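Local coordinates for aminotransferase AspB (PDB 3EZS) that catalyses amino-group transfer as a class I and II aminotransferase, a family that works with pyridoxal 5'-phosphate as its cofactor, at the interface of chains A and B. Coordinates in Å, arbitrary orientation; residue numbers count along the deposited sequence, not the author numbering. Chains: chain A/B, aminotransferase AspB.

Contact 1: the interface of chains A and B. Residues chain A 41-42, 45, 235, 237-238, 268; chain B 49, 52, 265, 268.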
ATOM      1  N   ILE A  41      20.275 -11.928  -1.100  1.00 40.22           N
ATOM      2  CA  ILE A  41      18.920 -11.368  -1.060  1.00 39.09           C
ATOM      3  C   ILE A  41      18.279 -11.524  -2.447  1.00 40.09           C
ATOM      4  O   ILE A  41      17.151 -11.996  -2.567  1.00 39.98           O
ATOM      5  CB  ILE A  41      18.970  -9.894  -0.605  1.00 39.58           C
ATOM      6  CG1 ILE A  41      19.416  -9.835   0.864  1.00 39.21           C
ATOM      7  CG2 ILE A  41      17.640  -9.205  -0.763  1.00 35.14           C
ATOM      8  CD1 ILE A  41      19.709  -8.448   1.352  1.00 35.69           C
ATOM      9  N   GLN A  42      19.030 -11.169  -3.487  1.00 39.27           N
ATOM     10  CA  GLN A  42      18.582 -11.319  -4.852  1.00 37.73           C
ATOM     11  C   GLN A  42      18.316 -12.780  -5.201  1.00 37.52           C
ATOM     12  O   GLN A  42      17.338 -13.064  -5.867  1.00 36.40           O
ATOM     13  CB  GLN A  42      19.615 -10.755  -5.826  1.00 39.43           C
ATOM     14  CG  GLN A  42      19.885  -9.233  -5.685  1.00 40.07           C
ATOM     15  CD  GLN A  42      20.682  -8.699  -6.859  1.00 41.07           C
ATOM     16  OE1 GLN A  42      20.324  -8.966  -8.010  1.00 37.48           O
ATOM     17  NE2 GLN A  42      21.753  -7.920  -6.584  1.00 34.72           N
ATOM     18  N   LEU A  45      15.026 -14.058  -3.833  1.00 41.26           N
ATOM     19  CA  LEU A  45      13.930 -13.628  -4.707  1.00 39.27           C
ATOM     20  C   LEU A  45      13.834 -14.544  -5.920  1.00 38.84           C
ATOM     21  O   LEU A  45      12.752 -15.042  -6.224  1.00 38.59           O
ATOM     22  CB  LEU A  45      14.096 -12.165  -5.138  1.00 39.69           C
ATOM     23  CG  LEU A  45      13.094 -11.556  -6.148  1.00 42.52           C
ATOM     24  CD1 LEU A  45      11.641 -11.801  -5.770  1.00 38.99           C
ATOM     25  CD2 LEU A  45      13.366 -10.045  -6.315  1.00 38.14           C
ATOM     26  N   ALA A 235      18.239  -2.380   0.131  1.00 40.46           N
ATOM     27  CA  ALA A 235      17.165  -3.086  -0.549  1.00 40.60           C
ATOM     28  C   ALA A 235      15.833  -2.354  -0.402  1.00 40.54           C
ATOM     29  O   ALA A 235      14.870  -2.972   0.056  1.00 41.42           O
ATOM     30  CB  ALA A 235      17.034  -4.507   0.030  1.00 37.79           C
ATOM     31  N   GLY A 237      13.763  -1.577  -2.652  1.00 38.06           N
ATOM     32  CA  GLY A 237      12.764  -2.218  -3.512  1.00 38.49           C
ATOM     33  C   GLY A 237      11.930  -3.320  -2.866  1.00 39.66           C
ATOM     34  O   GLY A 237      10.852  -3.646  -3.359  1.00 39.50           O
ATOM     35  N   LEU A 238      12.425  -3.915  -1.781  1.00 40.15           N
ATOM     36  CA  LEU A 238      11.701  -4.975  -1.092  1.00 41.54           C
ATOM     37  C   LEU A 238      10.439  -4.462  -0.377  1.00 41.91           C
ATOM     38  O   LEU A 238       9.495  -5.230  -0.198  1.00 44.71           O
ATOM     39  CB  LEU A 238      12.621  -5.728  -0.103  1.00 42.16           C
ATOM     40  CG  LEU A 238      13.699  -6.632  -0.721  1.00 42.62           C
ATOM     41  CD1 LEU A 238      14.615  -7.195   0.345  1.00 42.14           C
ATOM     42  CD2 LEU A 238      13.121  -7.791  -1.543  1.00 34.26           C
ATOM     43  N   ILE A 268       8.959 -11.835  -2.696  1.00 35.95           N
ATOM     44  CA  ILE A 268       9.567 -10.630  -2.136  1.00 35.60           C
ATOM     45  C   ILE A 268       9.734 -10.783  -0.621  1.00 36.50           C
ATOM     46  O   ILE A 268      10.760 -10.380  -0.050  1.00 37.71           O
ATOM     47  CB  ILE A 268       8.727  -9.357  -2.434  1.00 35.86           C
ATOM     48  CG1 ILE A 268       8.835  -8.951  -3.921  1.00 37.87           C
ATOM     49  CG2 ILE A 268       9.154  -8.190  -1.517  1.00 31.40           C
ATOM     50  CD1 ILE A 268      10.228  -8.430  -4.414  1.00 31.77           C
TER
ATOM     51  N   THR B  49      16.415  -8.620 -10.749  1.00 37.20           N
ATOM     52  CA  THR B  49      16.610  -8.589  -9.282  1.00 36.21           C
ATOM     53  C   THR B  49      17.629  -7.545  -8.824  1.00 37.07           C
ATOM     54  O   THR B  49      17.596  -7.119  -7.651  1.00 36.25           O
ATOM     55  CB  THR B  49      16.998  -9.992  -8.656  1.00 36.99           C
ATOM     56  OG1 THR B  49      18.309 -10.391  -9.083  1.00 36.87           O
ATOM     57  CG2 THR B  49      15.961 -11.104  -8.974  1.00 30.70           C
ATOM     58  N   LEU B  52      16.601  -4.049  -7.005  1.00 33.50           N
ATOM     59  CA  LEU B  52      16.097  -3.958  -5.631  1.00 32.96           C
ATOM     60  C   LEU B  52      16.727  -2.816  -4.851  1.00 33.48           C
ATOM     61  O   LEU B  52      16.215  -2.442  -3.804  1.00 34.20           O
ATOM     62  CB  LEU B  52      16.308  -5.267  -4.862  1.00 32.75           C
ATOM     63  CG  LEU B  52      15.445  -6.471  -5.278  1.00 30.79           C
ATOM     64  CD1 LEU B  52      15.858  -7.739  -4.501  1.00 24.98           C
ATOM     65  CD2 LEU B  52      13.981  -6.181  -5.095  1.00 29.19           C
ATOM     66  N   ALA B 265       8.744  -3.162  -6.052  1.00 38.90           N
ATOM     67  CA  ALA B 265      10.100  -3.319  -6.610  1.00 36.51           C
ATOM     68  C   ALA B 265      10.106  -3.167  -8.119  1.00 34.95           C
ATOM     69  O   ALA B 265       9.206  -3.693  -8.811  1.00 33.38           O
ATOM     70  CB  ALA B 265      10.667  -4.686  -6.259  1.00 36.81           C
ATOM     71  N   ILE B 268       9.587  -6.386  -9.876  1.00 34.93           N
ATOM     72  CA  ILE B 268       8.208  -6.847  -9.889  1.00 34.72           C
ATOM     73  C   ILE B 268       7.418  -6.143 -11.000  1.00 36.12           C
ATOM     74  O   ILE B 268       6.589  -6.757 -11.698  1.00 37.10           O
ATOM     75  CB  ILE B 268       7.558  -6.612  -8.489  1.00 35.06           C
ATOM     76  CG1 ILE B 268       8.112  -7.607  -7.470  1.00 35.50           C
ATOM     77  CG2 ILE B 268       6.074  -6.777  -8.551  1.00 35.12           C
ATOM     78  CD1 ILE B 268       7.531  -9.017  -7.575  1.00 31.98           C
TER
HETATM   79  O   HOH W   1       8.170  -4.841  -3.752  1.00 36.74           O
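B:Leu52 lays its two methyl branches against the CD2 methyls of A:Leu45 and A:Leu238 and shows how one residue can serve an interface with both its backbone and its side chain. Its CG lies anti to its own carbonyl carbon (chi1 -70°), which turns the branches to chain A: CD1 rests 3.8 Å from CD2 of A:Leu45, and CD2 is 4.0 Å from CD2 of A:Leu238. The carbonyl O of B:Leu52 accepts a hydrogen bond from the backbone N of A:Gly237 at 2.8 Å.

At one end of this apolar knot B:Thr49 divides its work. Its hydroxyl OG1 donates to the amide oxygen OE1 of A:Gln42 at 2.7 Å, in the carbonyl plane and on a lone pair (135° at the oxygen), while the side chains of B:Thr49 and A:Leu45 run antiparallel alongside each other, CG2 3.9 Å from CD2.

A:Ile268 and B:Ile268 make a separate apolar contact, tip to tip, CD1 of the first 3.8 Å from CG1 of the second, because the two-fold axis runs close by. Looser is the backbone pairing where a water lies 3.0 Å from the carbonyl O of A:Gly237 and bonds in turn to the backbone N of B:Ala265. The patch thus joins helix 39-46 and turn 236-238 of one subunit to 3-10 helix 49-53 of the other, helping to hold together what is probably the family's dimer.

Contact 2: the interface of chains A and B. Residues chain A 7, 92-93, 96, 120, 123; chain B 258-261.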
ATOM      1  N   TYR A   7       7.349  18.926  -2.763  1.00 52.30           N
ATOM      2  CA  TYR A   7       8.290  18.125  -1.989  0.50 51.93           C
ATOM      3  C   TYR A   7       9.661  18.794  -1.967  1.00 51.39           C
ATOM      4  O   TYR A   7       9.953  19.655  -2.804  1.00 49.70           O
ATOM      5  CB  TYR A   7       8.375  16.682  -2.500  0.50 52.63           C
ATOM      6  CG  TYR A   7       7.293  15.763  -1.946  0.50 54.26           C
ATOM      7  CD1 TYR A   7       6.072  15.614  -2.597  0.50 55.44           C
ATOM      8  CD2 TYR A   7       7.499  15.045  -0.765  0.50 56.83           C
ATOM      9  CE1 TYR A   7       5.085  14.773  -2.092  0.50 56.71           C
ATOM     10  CE2 TYR A   7       6.521  14.200  -0.247  0.50 55.79           C
ATOM     11  CZ  TYR A   7       5.316  14.067  -0.919  0.50 58.01           C
ATOM     12  OH  TYR A   7       4.334  13.240  -0.427  0.50 54.94           O
ATOM     13  N   ARG A  92       7.018   4.081   5.177  1.00 40.93           N
ATOM     14  CA  ARG A  92       6.311   5.258   4.685  1.00 43.11           C
ATOM     15  C   ARG A  92       4.799   5.176   4.883  1.00 40.82           C
ATOM     16  O   ARG A  92       4.166   6.097   5.385  1.00 42.38           O
ATOM     17  CB  ARG A  92       6.614   5.490   3.201  1.00 42.77           C
ATOM     18  CG  ARG A  92       6.117   6.828   2.716  1.00 47.67           C
ATOM     19  CD  ARG A  92       6.228   7.010   1.225  1.00 56.98           C
ATOM     20  NE  ARG A  92       5.766   8.352   0.881  1.00 61.51           N
ATOM     21  CZ  ARG A  92       6.518   9.455   0.903  1.00 68.92           C
ATOM     22  NH1 ARG A  92       7.810   9.401   1.238  1.00 70.19           N
ATOM     23  NH2 ARG A  92       5.976  10.636   0.583  1.00 69.64           N
ATOM     24  N   GLU A  93       4.228   4.076   4.444  1.00 39.85           N
ATOM     25  CA  GLU A  93       2.791   3.880   4.561  1.00 40.14           C
ATOM     26  C   GLU A  93       2.302   3.823   6.005  1.00 40.00           C
ATOM     27  O   GLU A  93       1.253   4.368   6.316  1.00 38.91           O
ATOM     28  CB  GLU A  93       2.395   2.621   3.788  1.00 39.27           C
ATOM     29  CG  GLU A  93       3.050   1.297   4.240  1.00 37.70           C
ATOM     30  CD  GLU A  93       2.158   0.426   5.106  1.00 42.63           C
ATOM     31  OE1 GLU A  93       1.183   0.920   5.693  1.00 38.28           O
ATOM     32  OE2 GLU A  93       2.435  -0.779   5.182  1.00 39.71           O
ATOM     33  N   PHE A  96       2.212   7.200   7.488  1.00 42.63           N
ATOM     34  CA  PHE A  96       1.132   7.974   6.931  1.00 40.66           C
ATOM     35  C   PHE A  96      -0.234   7.556   7.456  1.00 41.47           C
ATOM     36  O   PHE A  96      -1.059   8.413   7.777  1.00 42.67           O
ATOM     37  CB  PHE A  96       1.115   7.892   5.406  1.00 40.18           C
ATOM     38  CG  PHE A  96      -0.016   8.684   4.796  1.00 40.60           C
ATOM     39  CD1 PHE A  96       0.042  10.066   4.761  1.00 42.26           C
ATOM     40  CD2 PHE A  96      -1.157   8.061   4.336  1.00 39.70           C
ATOM     41  CE1 PHE A  96      -0.990  10.807   4.240  1.00 40.68           C
ATOM     42  CE2 PHE A  96      -2.193   8.799   3.815  1.00 39.29           C
ATOM     43  CZ  PHE A  96      -2.107  10.177   3.766  1.00 43.26           C
ATOM     44  N   ILE A 120       6.432  13.313   5.425  1.00 44.69           N
ATOM     45  CA  ILE A 120       5.279  12.431   5.562  1.00 44.33           C
ATOM     46  C   ILE A 120       4.542  12.668   6.899  1.00 43.03           C
ATOM     47  O   ILE A 120       3.327  12.497   6.957  1.00 41.91           O
ATOM     48  CB  ILE A 120       5.663  10.931   5.325  1.00 46.90           C
ATOM     49  CG1 ILE A 120       4.416  10.091   5.025  1.00 52.65           C
ATOM     50  CG2 ILE A 120       6.442  10.357   6.479  1.00 46.14           C
ATOM     51  CD1 ILE A 120       3.742  10.499   3.730  1.00 58.11           C
ATOM     52  N   GLY A 123       1.927  15.234   6.140  1.00 40.84           N
ATOM     53  CA  GLY A 123       0.913  14.648   5.282  1.00 41.48           C
ATOM     54  C   GLY A 123      -0.070  13.825   6.114  1.00 40.52           C
ATOM     55  O   GLY A 123      -1.284  13.900   5.914  1.00 39.12           O
TER
ATOM     56  N   ALA B 258       1.304   9.997  -3.824  1.00 40.83           N
ATOM     57  CA  ALA B 258       2.708  10.222  -3.430  1.00 40.36           C
ATOM     58  C   ALA B 258       2.935  10.011  -1.918  1.00 42.42           C
ATOM     59  O   ALA B 258       4.039   9.647  -1.507  1.00 42.73           O
ATOM     60  CB  ALA B 258       3.169  11.599  -3.849  1.00 38.95           C
ATOM     61  N   TYR B 259       1.897  10.239  -1.107  1.00 43.98           N
ATOM     62  CA  TYR B 259       1.936  10.031   0.359  1.00 46.13           C
ATOM     63  C   TYR B 259       1.621   8.611   0.864  1.00 45.26           C
ATOM     64  O   TYR B 259       2.055   8.222   1.948  1.00 43.87           O
ATOM     65  CB  TYR B 259       0.897  10.937   1.022  1.00 49.41           C
ATOM     66  CG  TYR B 259       1.189  12.408   0.885  1.00 54.36           C
ATOM     67  CD1 TYR B 259       2.021  13.056   1.790  1.00 59.85           C
ATOM     68  CD2 TYR B 259       0.623  13.153  -0.141  1.00 61.88           C
ATOM     69  CE1 TYR B 259       2.298  14.415   1.671  1.00 64.60           C
ATOM     70  CE2 TYR B 259       0.887  14.509  -0.273  1.00 64.88           C
ATOM     71  CZ  TYR B 259       1.724  15.138   0.636  1.00 66.35           C
ATOM     72  OH  TYR B 259       1.989  16.489   0.498  1.00 68.26           O
ATOM     73  N   LEU B 260       0.862   7.848   0.082  1.00 43.24           N
ATOM     74  CA  LEU B 260       0.342   6.559   0.539  1.00 42.18           C
ATOM     75  C   LEU B 260       1.310   5.381   0.691  1.00 41.11           C
ATOM     76  O   LEU B 260       1.045   4.478   1.487  1.00 39.34           O
ATOM     77  CB  LEU B 260      -0.822   6.137  -0.348  1.00 40.89           C
ATOM     78  CG  LEU B 260      -2.052   7.042  -0.398  1.00 41.05           C
ATOM     79  CD1 LEU B 260      -3.048   6.506  -1.449  1.00 30.55           C
ATOM     80  CD2 LEU B 260      -2.707   7.123   0.944  1.00 46.93           C
ATOM     81  N   GLY B 261       2.385   5.365  -0.093  1.00 40.46           N
ATOM     82  CA  GLY B 261       3.390   4.302  -0.025  1.00 40.49           C
ATOM     83  C   GLY B 261       3.022   2.959  -0.656  1.00 39.79           C
ATOM     84  O   GLY B 261       3.564   1.933  -0.266  1.00 39.66           O
TER
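The carbonyl O of B:Ala258 is approached by two nitrogens of the guanidinium of A:Arg92, NH2 at 3.0 Å and NE at 3.2 Å. Both hydrogen bonds are weak, being strongly bent at the hydrogen (near 125°), as expected when one oxygen is shared by a forked donor. The arginine arrives fully stretched from CG to NE, with CG anti to the backbone N (chi1 -169°). Because the acceptor belongs to the last turn of helix 247-260, the positive group would probably be favoured further by the negative end of the helix dipole.

B:Tyr259, the next residue, is wedged among aromatic and aliphatic groups of chain A and buries more surface than any other residue of the patch. The phenol oxygen OH of A:Tyr7 stands over the centre of its ring, 3.1 Å above the plane, and CE2 of the same A:Tyr7 lies in plane at the edge of the A:Arg92 guanidinium. The methyl CD1 of A:Ile120 meets the rim of the B:Tyr259 ring, 3.6 Å from its CD1.

A:Phe96 takes the root of the tyrosine rather than its ring: CB of B:Tyr259 rides over one face, off centre, with CE1 of A:Phe96 3.7 Å away. On the same side of the phenylalanine ring, at its other rim, CE2 touches the methyl CD2 of B:Leu260 at 3.4 Å. On the side of the tyrosine ring opposite A:Tyr7, the CA of A:Gly123 lies 3.9 Å from CE1 of B:Tyr259.

Contact 3: the interface of chains A and B. Residues chain A 236-237, 239; chain B 52, 54-56, 263-265.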
ATOM      1  N   PRO A 236      15.763  -1.054  -0.783  1.00 40.35           N
ATOM      2  CA  PRO A 236      14.506  -0.301  -0.697  1.00 40.68           C
ATOM      3  C   PRO A 236      13.405  -0.897  -1.564  1.00 39.93           C
ATOM      4  O   PRO A 236      12.247  -0.779  -1.209  1.00 40.08           O
ATOM      5  CB  PRO A 236      14.886   1.097  -1.207  1.00 41.15           C
ATOM      6  CG  PRO A 236      16.075   0.872  -2.068  1.00 40.96           C
ATOM      7  CD  PRO A 236      16.835  -0.209  -1.344  1.00 43.88           C
ATOM      8  N   GLY A 237      13.763  -1.577  -2.652  1.00 38.06           N
ATOM      9  CA  GLY A 237      12.764  -2.218  -3.512  1.00 38.49           C
ATOM     10  C   GLY A 237      11.930  -3.320  -2.866  1.00 39.66           C
ATOM     11  O   GLY A 237      10.852  -3.646  -3.359  1.00 39.50           O
ATOM     12  N   ARG A 239      10.425  -3.175  -0.008  1.00 40.18           N
ATOM     13  CA  ARG A 239       9.307  -2.543   0.690  1.00 39.14           C
ATOM     14  C   ARG A 239       8.963  -3.364   1.927  1.00 37.93           C
ATOM     15  O   ARG A 239       7.858  -3.879   2.056  1.00 40.23           O
ATOM     16  CB  ARG A 239       8.063  -2.398  -0.213  1.00 37.19           C
ATOM     17  CG  ARG A 239       8.286  -1.843  -1.604  1.00 39.80           C
ATOM     18  CD  ARG A 239       8.970  -0.466  -1.670  1.00 40.25           C
ATOM     19  NE  ARG A 239       8.423   0.506  -0.728  1.00 41.63           N
ATOM     20  CZ  ARG A 239       9.056   1.088   0.292  1.00 42.63           C
ATOM     21  NH1 ARG A 239      10.332   0.863   0.577  1.00 48.21           N
ATOM     22  NH2 ARG A 239       8.376   1.941   1.042  1.00 44.82           N
TER
ATOM     23  N   LEU B  52      16.601  -4.049  -7.005  1.00 33.50           N
ATOM     24  CA  LEU B  52      16.097  -3.958  -5.631  1.00 32.96           C
ATOM     25  C   LEU B  52      16.727  -2.816  -4.851  1.00 33.48           C
ATOM     26  O   LEU B  52      16.215  -2.442  -3.804  1.00 34.20           O
ATOM     27  CB  LEU B  52      16.308  -5.267  -4.862  1.00 32.75           C
ATOM     28  CG  LEU B  52      15.445  -6.471  -5.278  1.00 30.79           C
ATOM     29  CD1 LEU B  52      15.858  -7.739  -4.501  1.00 24.98           C
ATOM     30  CD2 LEU B  52      13.981  -6.181  -5.095  1.00 29.19           C
ATOM     31  N   ILE B  54      16.878   0.277  -5.794  1.00 35.26           N
ATOM     32  CA  ILE B  54      16.265   1.535  -6.208  1.00 36.29           C
ATOM     33  C   ILE B  54      14.932   1.725  -5.497  1.00 36.35           C
ATOM     34  O   ILE B  54      14.117   0.786  -5.468  1.00 34.55           O
ATOM     35  CB  ILE B  54      16.016   1.506  -7.746  1.00 37.50           C
ATOM     36  CG1 ILE B  54      17.365   1.378  -8.493  1.00 40.59           C
ATOM     37  CG2 ILE B  54      15.268   2.754  -8.206  1.00 36.99           C
ATOM     38  CD1 ILE B  54      17.222   1.381  -9.979  1.00 41.24           C
ATOM     39  N   TYR B  55      14.723   2.909  -4.904  1.00 36.51           N
ATOM     40  CA  TYR B  55      13.448   3.250  -4.271  1.00 38.99           C
ATOM     41  C   TYR B  55      12.412   3.334  -5.382  1.00 38.87           C
ATOM     42  O   TYR B  55      12.588   4.136  -6.307  1.00 37.23           O
ATOM     43  CB  TYR B  55      13.501   4.600  -3.522  1.00 40.73           C
ATOM     44  CG  TYR B  55      14.136   4.517  -2.161  1.00 45.80           C
ATOM     45  CD1 TYR B  55      15.523   4.531  -2.031  1.00 49.24           C
ATOM     46  CD2 TYR B  55      13.356   4.420  -0.995  1.00 46.45           C
ATOM     47  CE1 TYR B  55      16.137   4.453  -0.781  1.00 53.09           C
ATOM     48  CE2 TYR B  55      13.975   4.349   0.289  1.00 50.74           C
ATOM     49  CZ  TYR B  55      15.370   4.366   0.371  1.00 51.33           C
ATOM     50  OH  TYR B  55      16.041   4.291   1.575  1.00 50.08           O
ATOM     51  N   PRO B  56      11.391   2.455  -5.360  1.00 39.22           N
ATOM     52  CA  PRO B  56      10.382   2.589  -6.408  1.00 40.87           C
ATOM     53  C   PRO B  56       9.622   3.913  -6.351  1.00 41.49           C
ATOM     54  O   PRO B  56       9.523   4.528  -5.294  1.00 42.12           O
ATOM     55  CB  PRO B  56       9.416   1.428  -6.121  1.00 40.96           C
ATOM     56  CG  PRO B  56      10.214   0.449  -5.331  1.00 42.20           C
ATOM     57  CD  PRO B  56      11.111   1.295  -4.492  1.00 39.34           C
ATOM     58  N   THR B 263       3.952   1.153  -3.206  1.00 41.28           N
ATOM     59  CA  THR B 263       4.988   0.990  -4.217  1.00 40.10           C
ATOM     60  C   THR B 263       5.447  -0.462  -4.313  1.00 42.58           C
ATOM     61  O   THR B 263       5.201  -1.272  -3.405  1.00 40.43           O
ATOM     62  CB  THR B 263       6.155   1.946  -3.980  1.00 38.81           C
ATOM     63  OG1 THR B 263       6.692   1.724  -2.684  1.00 37.51           O
ATOM     64  CG2 THR B 263       5.701   3.416  -4.084  1.00 37.42           C
ATOM     65  N   SER B 264       6.136  -0.752  -5.423  1.00 42.64           N
ATOM     66  CA  SER B 264       6.525  -2.107  -5.822  1.00 41.55           C
ATOM     67  C   SER B 264       7.939  -2.159  -6.425  1.00 40.65           C
ATOM     68  O   SER B 264       8.287  -1.296  -7.243  1.00 39.29           O
ATOM     69  CB  SER B 264       5.519  -2.500  -6.903  1.00 41.45           C
ATOM     70  OG  SER B 264       5.597  -3.837  -7.243  1.00 46.22           O
ATOM     71  N   ALA B 265       8.744  -3.162  -6.052  1.00 38.90           N
ATOM     72  CA  ALA B 265      10.100  -3.319  -6.610  1.00 36.51           C
ATOM     73  C   ALA B 265      10.106  -3.167  -8.119  1.00 34.95           C
ATOM     74  O   ALA B 265       9.206  -3.693  -8.811  1.00 33.38           O
ATOM     75  CB  ALA B 265      10.667  -4.686  -6.259  1.00 36.81           C
TER
HETATM   76  O   HOH W   2       8.170  -4.841  -3.752  1.00 36.74           O
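A:Pro236 and A:Gly237 form a turn of 3-10 helix packed against B:Tyr55 and B:Pro56, and A:Arg239 follows in a left-handed backbone conformation (phi 53°). The pyrrolidine of A:Pro236 stands roughly perpendicular to the side chain of B:Tyr55 and places CB over the centre of its ring face, 3.4 Å from the centroid, a CH-pi contact. The neighbouring B:Pro56 presents CD to the CA of A:Gly237 at 4.0 Å.

A:Arg239 folds at its second and third torsions (-56° and -46°), which curls its chain back beside its own turn and brings NH1 to the carbonyl O of A:Pro236. That bond, 3.1 Å from NH1 to O, is nearly straight, on a lone pair and in the guanidinium plane, so it should help fix the rotation of the group. Across the interface, NE makes a weaker, bent bond to the hydroxyl OG1 of B:Thr263 at 2.9 Å, while CD passes B:Pro56.

The arginine closes the SLSKxxxxPGxR motif of these aminotransferases, where it normally binds the cofactor phosphate, and B:Tyr55 probably corresponds to the tyrosine lent to that site by the partner. The turn lies between strands 223-228 and 241-245, pressed against the stretch following 3-10 helix 49-53 and the segment leading into helix 266-277 of chain B.

Contacts 1 and 3 are neighbours, their C-alpha centres about 7 Å apart, and they share A:Gly237, B:Leu52 and B:Ala265; turn 236-238 serves both, with its leucine in contact 1 and its proline in contact 3. Contact 2 lies about 14 Å from contact 3 and about 21 Å from contact 1, and is tied to contact 3 through chain B, where helix 247-260 runs on into the segment 263-265. Since the interface is two-fold symmetric, each contact recurs with the chains exchanged, so the subunits are joined along an extended front that probably includes the rim of both cofactor sites.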